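One contact in two related proteins. Structure 1 is RagB/SusD family nutrient uptake outer membrane protein from Bacteroides thetaiotaomicron, which probably binds beta-glucan at the outer membrane surface as a SusD-like glycan-binding protein, helping the gut bacterium to take it up: PDB 7KV2 (chain A, 1.80 Å), residues Met97-Ala102 and Gly483-Ser488. Structure 2 is SusD family protein from Bacteroides uniformis: PDB 7KV1 (chain B, 1.86 Å), residues Leu98-Ala103 and Gly497-Ser502. Structure 2 is superposed on structure 1 by the backbone atoms of these residues (RMSD 0.14 Å); each is numbered along its deposited sequence.

Structure 1 (7KV2); sequences MMNFEA and GYRTNS.
Arg485 reaches from the loop between helices 473-476 and 500-505 to the end of helix 92-98, where its NE and NH2 grip Met98 O side-on, NH2 to O at 2.9 Å. The acceptor lies in the guanidinium plane. Phe100 CZ lies over one face of that guanidinium, 3.7 Å from Arg485 CZ, ring and guanidinium planes 14° apart. In Met98, CG anti to the backbone N (chi1 171°) and a bend at chi2 bring CE to Tyr484 CB at 3.9 Å. Phe100, at positive phi, is the C-prime residue of the Schellman motif that ends the helix. Asn99 OD1 accepts Thr486 N (2.7 Å) and Asn487 N from opposite faces of its plane, and Asn99 ND2 donates to Thr486 OG1. Asn487 ND2 gives Asn99 O a nearly straight bond and lies 4.2 Å from Glu101 CB. Arg485 NH1 also bonds Ala78 O.

Structure 2 (7KV1); sequences LFNYEA and GYRTNS.
Arg499 grips Phe99 O side-on with NE and NH2, NH2 to O at 2.9 Å. The acceptor lies in the guanidinium plane. Tyr101 OH lies over one face of that guanidinium, 3.1 Å from Arg499 CZ, ring and guanidinium planes 19° apart; this hydroxyl hydrogen-bonds Met78 O. Phe99 has CG anti to the backbone N (chi1 161°), and its ring lies on the opposite face as a cation-pi stack, planes at 27°. Phe99 CE1 meets Tyr498 CB at 4.2 Å. Tyr101, at positive phi, is the C-prime residue of the Schellman motif that ends helix 93-99. Asn100 OD1 accepts Thr500 N (2.8 Å) and Asn501 N from opposite faces of its plane, and Asn100 ND2 donates to Thr500 OG1. Asn501 ND2 gives Asn100 O a nearly straight bond and also bonds Glu102 OE2. Arg499 NH1 also bonds Gly79 O.

Comparison
Met97(A) is exchanged for Leu98(B), with SD of Met97(A) and CD1 of Leu98(B) 0.5 Å apart and CE of Met97(A) and CD2 of Leu98(B) without counterpart. Met98(A) is exchanged for Phe99(B). SD of Met98(A) and CD1 of Phe99(B) lie 0.3 Å apart, and CE of Met98(A) and CE1 of Phe99(B) 1.0 Å apart. One side of the ring therefore follows the path of the thioether, and the touches to Tyr484(A) or Tyr498(B) and to Arg485(A) or Arg499(B) are kept. CE2 of Phe99(B) has no counterpart in Met98(A). Phe100(A) is exchanged for Tyr101(B). The rings overlap, with the CZ atoms 0.3 Å apart, and the ring touches to Arg485(A) NE and Arg499(B) NE are kept. Tyr101(B) carries a hydroxyl, which hydrogen-bonds Met78(B) O. The grip of Arg485(A) on Met98(A) O is matched by Arg499(B) on Phe99(B) O. The side chains of Asn99(A), Tyr484(A), Arg485(A), Thr486(A), Asn487(A) and their counterparts keep their places. The bonds from Thr486(A) N to Asn99(A) OD1 and from Thr500(B) N to Asn100(B) OD1 are found in both. Glu102(B) is turned relative to Glu101(A), and Asn501(B) ND2 bonds Glu102(B) OE2 at 3.1 Å, whereas Asn487(A) ND2 and Glu101(A) OE2 are 4.7 Å apart, too far for a bond.

Structure 1 (7KV2)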
loop_
_atom_site.group_PDB
_atom_site.type_symbol
_atom_site.label_atom_id
_atom_site.label_comp_id
_atom_site.label_asym_id
_atom_site.label_seq_id
_atom_site.Cartn_x
_atom_site.Cartn_y
_atom_site.Cartn_z
ATOM N N MET A 97 -9.778 9.770 -11.202
ATOM C CA MET A 97 -9.123 10.077 -9.920
ATOM C C MET A 97 -7.782 10.785 -10.168
ATOM O O MET A 97 -7.411 11.689 -9.402
ATOM C CB MET A 97 -8.833 8.781 -9.164
ATOM C CG MET A 97 -10.064 8.105 -8.646
ATOM S SD MET A 97 -9.730 6.351 -8.208
ATOM C CE MET A 97 -8.534 6.573 -6.896
ATOM N N MET A 98 -7.025 10.300 -11.146
ATOM C CA MET A 98 -5.671 10.816 -11.429
ATOM C C MET A 98 -5.767 12.304 -11.807
ATOM O O MET A 98 -4.894 13.076 -11.394
ATOM C CB MET A 98 -5.021 10.000 -12.551
ATOM C CG MET A 98 -3.732 10.583 -13.054
ATOM S SD MET A 98 -3.954 11.736 -14.432
ATOM C CE MET A 98 -2.363 11.720 -15.249
ATOM N N ASN A 99 -6.795 12.670 -12.568
ATOM C CA ASN A 99 -6.999 14.058 -13.053
ATOM C C ASN A 99 -7.939 14.847 -12.123
ATOM O O ASN A 99 -8.440 15.897 -12.562
ATOM C CB ASN A 99 -7.481 14.011 -14.506
ATOM C CG ASN A 99 -7.295 15.332 -15.209
ATOM O OD1 ASN A 99 -6.356 16.061 -14.895
ATOM N ND2 ASN A 99 -8.208 15.644 -16.127
ATOM N N PHE A 100 -8.156 14.393 -10.894
ATOM C CA PHE A 100 -8.937 15.088 -9.829
ATOM C C PHE A 100 -10.349 15.444 -10.350
ATOM O O PHE A 100 -10.842 16.529 -9.981
ATOM C CB PHE A 100 -8.172 16.326 -9.333
ATOM C CG PHE A 100 -6.722 16.039 -9.039
ATOM C CD1 PHE A 100 -6.377 14.937 -8.262
ATOM C CD2 PHE A 100 -5.709 16.812 -9.567
ATOM C CE1 PHE A 100 -5.045 14.625 -8.026
ATOM C CE2 PHE A 100 -4.374 16.501 -9.332
ATOM C CZ PHE A 100 -4.046 15.406 -8.567
ATOM N N GLU A 101 -10.968 14.557 -11.124
ATOM C CA GLU A 101 -12.330 14.738 -11.712
ATOM C C GLU A 101 -13.173 13.465 -11.488
ATOM O O GLU A 101 -14.027 13.123 -12.335
ATOM C CB GLU A 101 -12.163 15.159 -13.176
ATOM C CG GLU A 101 -11.519 14.135 -14.085
ATOM C CD GLU A 101 -11.553 14.499 -15.559
ATOM O OE1 GLU A 101 -12.596 15.036 -15.988
ATOM O OE2 GLU A 101 -10.581 14.213 -16.289
ATOM N N ALA A 102 -12.893 12.709 -10.424
ATOM C CA ALA A 102 -13.720 11.560 -10.009
ATOM C C ALA A 102 -15.165 12.057 -9.852
ATOM O O ALA A 102 -15.322 13.175 -9.360
ATOM C CB ALA A 102 -13.226 11.026 -8.698
ATOM N N GLY A 483 -0.455 16.837 -21.514
ATOM C CA GLY A 483 -1.920 16.964 -21.566
ATOM C C GLY A 483 -2.644 15.816 -20.883
ATOM O O GLY A 483 -3.820 15.606 -21.198
ATOM N N TYR A 484 -1.972 15.063 -20.006
ATOM C CA TYR A 484 -2.574 13.917 -19.280
ATOM C C TYR A 484 -3.308 14.462 -18.071
ATOM O O TYR A 484 -4.527 14.384 -18.057
ATOM C CB TYR A 484 -1.497 12.899 -18.918
ATOM C CG TYR A 484 -0.820 12.227 -20.080
ATOM C CD1 TYR A 484 -1.433 12.056 -21.311
ATOM C CD2 TYR A 484 0.454 11.684 -19.905
ATOM C CE1 TYR A 484 -0.770 11.432 -22.357
ATOM C CE2 TYR A 484 1.108 11.047 -20.933
ATOM C CZ TYR A 484 0.491 10.915 -22.157
ATOM O OH TYR A 484 1.172 10.244 -23.125
ATOM N N ARG A 485 -2.597 15.012 -17.089
ATOM C CA ARG A 485 -3.256 15.753 -16.006
ATOM C C ARG A 485 -3.519 17.183 -16.521
ATOM O O ARG A 485 -2.547 17.851 -16.959
ATOM C CB ARG A 485 -2.385 15.743 -14.764
ATOM C CG ARG A 485 -2.984 16.522 -13.609
ATOM C CD ARG A 485 -2.236 16.301 -12.311
ATOM N NE ARG A 485 -2.551 14.968 -11.776
ATOM C CZ ARG A 485 -1.672 14.153 -11.183
ATOM N NH1 ARG A 485 -0.403 14.483 -11.111
ATOM N NH2 ARG A 485 -2.065 12.969 -10.728
ATOM N N THR A 486 -4.783 17.609 -16.494
ATOM C CA THR A 486 -5.227 18.928 -17.011
ATOM C C THR A 486 -5.771 19.780 -15.870
ATOM O O THR A 486 -6.036 20.968 -16.124
ATOM C CB THR A 486 -6.272 18.782 -18.122
ATOM O OG1 THR A 486 -7.417 18.137 -17.578
ATOM C CG2 THR A 486 -5.754 18.049 -19.335
ATOM N N ASN A 487 -5.928 19.205 -14.671
ATOM C CA ASN A 487 -6.400 19.918 -13.460
ATOM C C ASN A 487 -5.271 20.045 -12.456
ATOM O O ASN A 487 -4.310 19.265 -12.515
ATOM C CB ASN A 487 -7.641 19.250 -12.857
ATOM C CG ASN A 487 -8.806 19.291 -13.815
ATOM O OD1 ASN A 487 -9.108 20.345 -14.364
ATOM N ND2 ASN A 487 -9.423 18.156 -14.084
ATOM N N SER A 488 -5.375 21.030 -11.567
ATOM C CA SER A 488 -4.496 21.185 -10.389
ATOM C C SER A 488 -5.184 20.595 -9.169
ATOM O O SER A 488 -6.391 20.776 -9.031
ATOM C CB SER A 488 -4.122 22.611 -10.146
ATOM O OG SER A 488 -3.210 23.033 -11.125
#

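Structure 2 (7KV1)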
loop_
_atom_site.group_PDB
_atom_site.type_symbol
_atom_site.label_atom_id
_atom_site.label_comp_id
_atom_site.label_asym_id
_atom_site.label_seq_id
_atom_site.Cartn_x
_atom_site.Cartn_y
_atom_site.Cartn_z
ATOM N N LEU B 98 -9.653 9.848 -11.167
ATOM C CA LEU B 98 -9.018 10.162 -9.862
ATOM C C LEU B 98 -7.705 10.880 -10.135
ATOM O O LEU B 98 -7.421 11.890 -9.480
ATOM C CB LEU B 98 -8.808 8.856 -9.084
ATOM C CG LEU B 98 -10.101 8.292 -8.484
ATOM C CD1 LEU B 98 -9.995 6.806 -8.225
ATOM C CD2 LEU B 98 -10.471 9.047 -7.210
ATOM N N PHE B 99 -6.931 10.370 -11.082
ATOM C CA PHE B 99 -5.611 10.909 -11.462
ATOM C C PHE B 99 -5.750 12.375 -11.859
ATOM O O PHE B 99 -4.853 13.183 -11.538
ATOM C CB PHE B 99 -4.991 10.060 -12.572
ATOM C CG PHE B 99 -3.900 10.754 -13.342
ATOM C CD1 PHE B 99 -4.227 11.562 -14.414
ATOM C CD2 PHE B 99 -2.573 10.625 -12.993
ATOM C CE1 PHE B 99 -3.247 12.202 -15.138
ATOM C CE2 PHE B 99 -1.587 11.299 -13.701
ATOM C CZ PHE B 99 -1.930 12.067 -14.777
ATOM N N ASN B 100 -6.847 12.716 -12.517
ATOM C CA ASN B 100 -7.087 14.087 -13.023
ATOM C C ASN B 100 -8.017 14.900 -12.113
ATOM O O ASN B 100 -8.485 15.963 -12.585
ATOM C CB ASN B 100 -7.621 14.019 -14.440
ATOM C CG ASN B 100 -7.338 15.302 -15.182
ATOM O OD1 ASN B 100 -6.374 16.009 -14.866
ATOM N ND2 ASN B 100 -8.242 15.633 -16.080
ATOM N N TYR B 101 -8.326 14.420 -10.896
ATOM C CA TYR B 101 -9.148 15.172 -9.893
ATOM C C TYR B 101 -10.532 15.456 -10.450
ATOM O O TYR B 101 -11.109 16.524 -10.147
ATOM C CB TYR B 101 -8.435 16.456 -9.452
ATOM C CG TYR B 101 -6.987 16.175 -9.141
ATOM C CD1 TYR B 101 -6.623 15.116 -8.316
ATOM C CD2 TYR B 101 -5.982 16.868 -9.773
ATOM C CE1 TYR B 101 -5.299 14.805 -8.073
ATOM C CE2 TYR B 101 -4.654 16.567 -9.533
ATOM C CZ TYR B 101 -4.306 15.537 -8.679
ATOM O OH TYR B 101 -2.974 15.231 -8.544
ATOM N N GLU B 102 -11.073 14.470 -11.170
ATOM C CA GLU B 102 -12.386 14.546 -11.856
ATOM C C GLU B 102 -13.192 13.293 -11.541
ATOM O O GLU B 102 -14.108 12.997 -12.320
ATOM C CB GLU B 102 -12.240 14.613 -13.371
ATOM C CG GLU B 102 -11.687 15.895 -13.861
ATOM C CD GLU B 102 -11.719 15.965 -15.380
ATOM O OE1 GLU B 102 -11.771 14.872 -16.004
ATOM O OE2 GLU B 102 -11.665 17.125 -15.922
ATOM N N ALA B 103 -12.907 12.613 -10.432
ATOM C CA ALA B 103 -13.711 11.454 -9.986
ATOM C C ALA B 103 -15.137 11.930 -9.718
ATOM O O ALA B 103 -15.358 13.113 -9.505
ATOM C CB ALA B 103 -13.093 10.808 -8.766
ATOM N N GLY B 497 -0.449 16.752 -21.626
ATOM C CA GLY B 497 -1.927 16.884 -21.671
ATOM C C GLY B 497 -2.687 15.806 -20.898
ATOM O O GLY B 497 -3.914 15.673 -21.090
ATOM N N TYR B 498 -2.006 15.048 -20.044
ATOM C CA TYR B 498 -2.598 13.907 -19.299
ATOM C C TYR B 498 -3.350 14.445 -18.080
ATOM O O TYR B 498 -4.577 14.431 -18.030
ATOM C CB TYR B 498 -1.511 12.891 -18.932
ATOM C CG TYR B 498 -0.835 12.173 -20.086
ATOM C CD1 TYR B 498 -1.457 11.962 -21.311
ATOM C CD2 TYR B 498 0.464 11.742 -19.948
ATOM C CE1 TYR B 498 -0.810 11.283 -22.341
ATOM C CE2 TYR B 498 1.136 11.083 -20.962
ATOM C CZ TYR B 498 0.494 10.848 -22.165
ATOM O OH TYR B 498 1.191 10.174 -23.129
ATOM N N ARG B 499 -2.624 14.985 -17.109
ATOM C CA ARG B 499 -3.242 15.736 -15.996
ATOM C C ARG B 499 -3.513 17.149 -16.504
ATOM O O ARG B 499 -2.558 17.783 -16.940
ATOM C CB ARG B 499 -2.322 15.821 -14.780
ATOM C CG ARG B 499 -2.982 16.502 -13.594
ATOM C CD ARG B 499 -2.155 16.251 -12.332
ATOM N NE ARG B 499 -2.464 14.951 -11.804
ATOM C CZ ARG B 499 -1.631 14.140 -11.146
ATOM N NH1 ARG B 499 -0.355 14.459 -10.976
ATOM N NH2 ARG B 499 -2.093 12.982 -10.707
ATOM N N THR B 500 -4.765 17.592 -16.451
ATOM C CA THR B 500 -5.169 18.938 -16.950
ATOM C C THR B 500 -5.711 19.785 -15.796
ATOM O O THR B 500 -5.934 20.948 -16.067
ATOM C CB THR B 500 -6.234 18.860 -18.048
ATOM O OG1 THR B 500 -7.371 18.266 -17.421
ATOM C CG2 THR B 500 -5.757 18.085 -19.264
ATOM N N ASN B 501 -5.886 19.220 -14.580
ATOM C CA ASN B 501 -6.363 19.941 -13.373
ATOM C C ASN B 501 -5.198 20.022 -12.377
ATOM O O ASN B 501 -4.265 19.161 -12.430
ATOM C CB ASN B 501 -7.645 19.294 -12.834
ATOM C CG ASN B 501 -8.789 19.338 -13.831
ATOM O OD1 ASN B 501 -9.122 20.392 -14.358
ATOM N ND2 ASN B 501 -9.383 18.193 -14.124
ATOM N N SER B 502 -5.186 21.055 -11.543
ATOM C CA SER B 502 -4.284 21.163 -10.369
ATOM C C SER B 502 -5.016 20.674 -9.115
ATOM O O SER B 502 -6.229 20.904 -8.965
ATOM C CB SER B 502 -3.782 22.552 -10.220
ATOM O OG SER B 502 -3.106 22.934 -11.404
#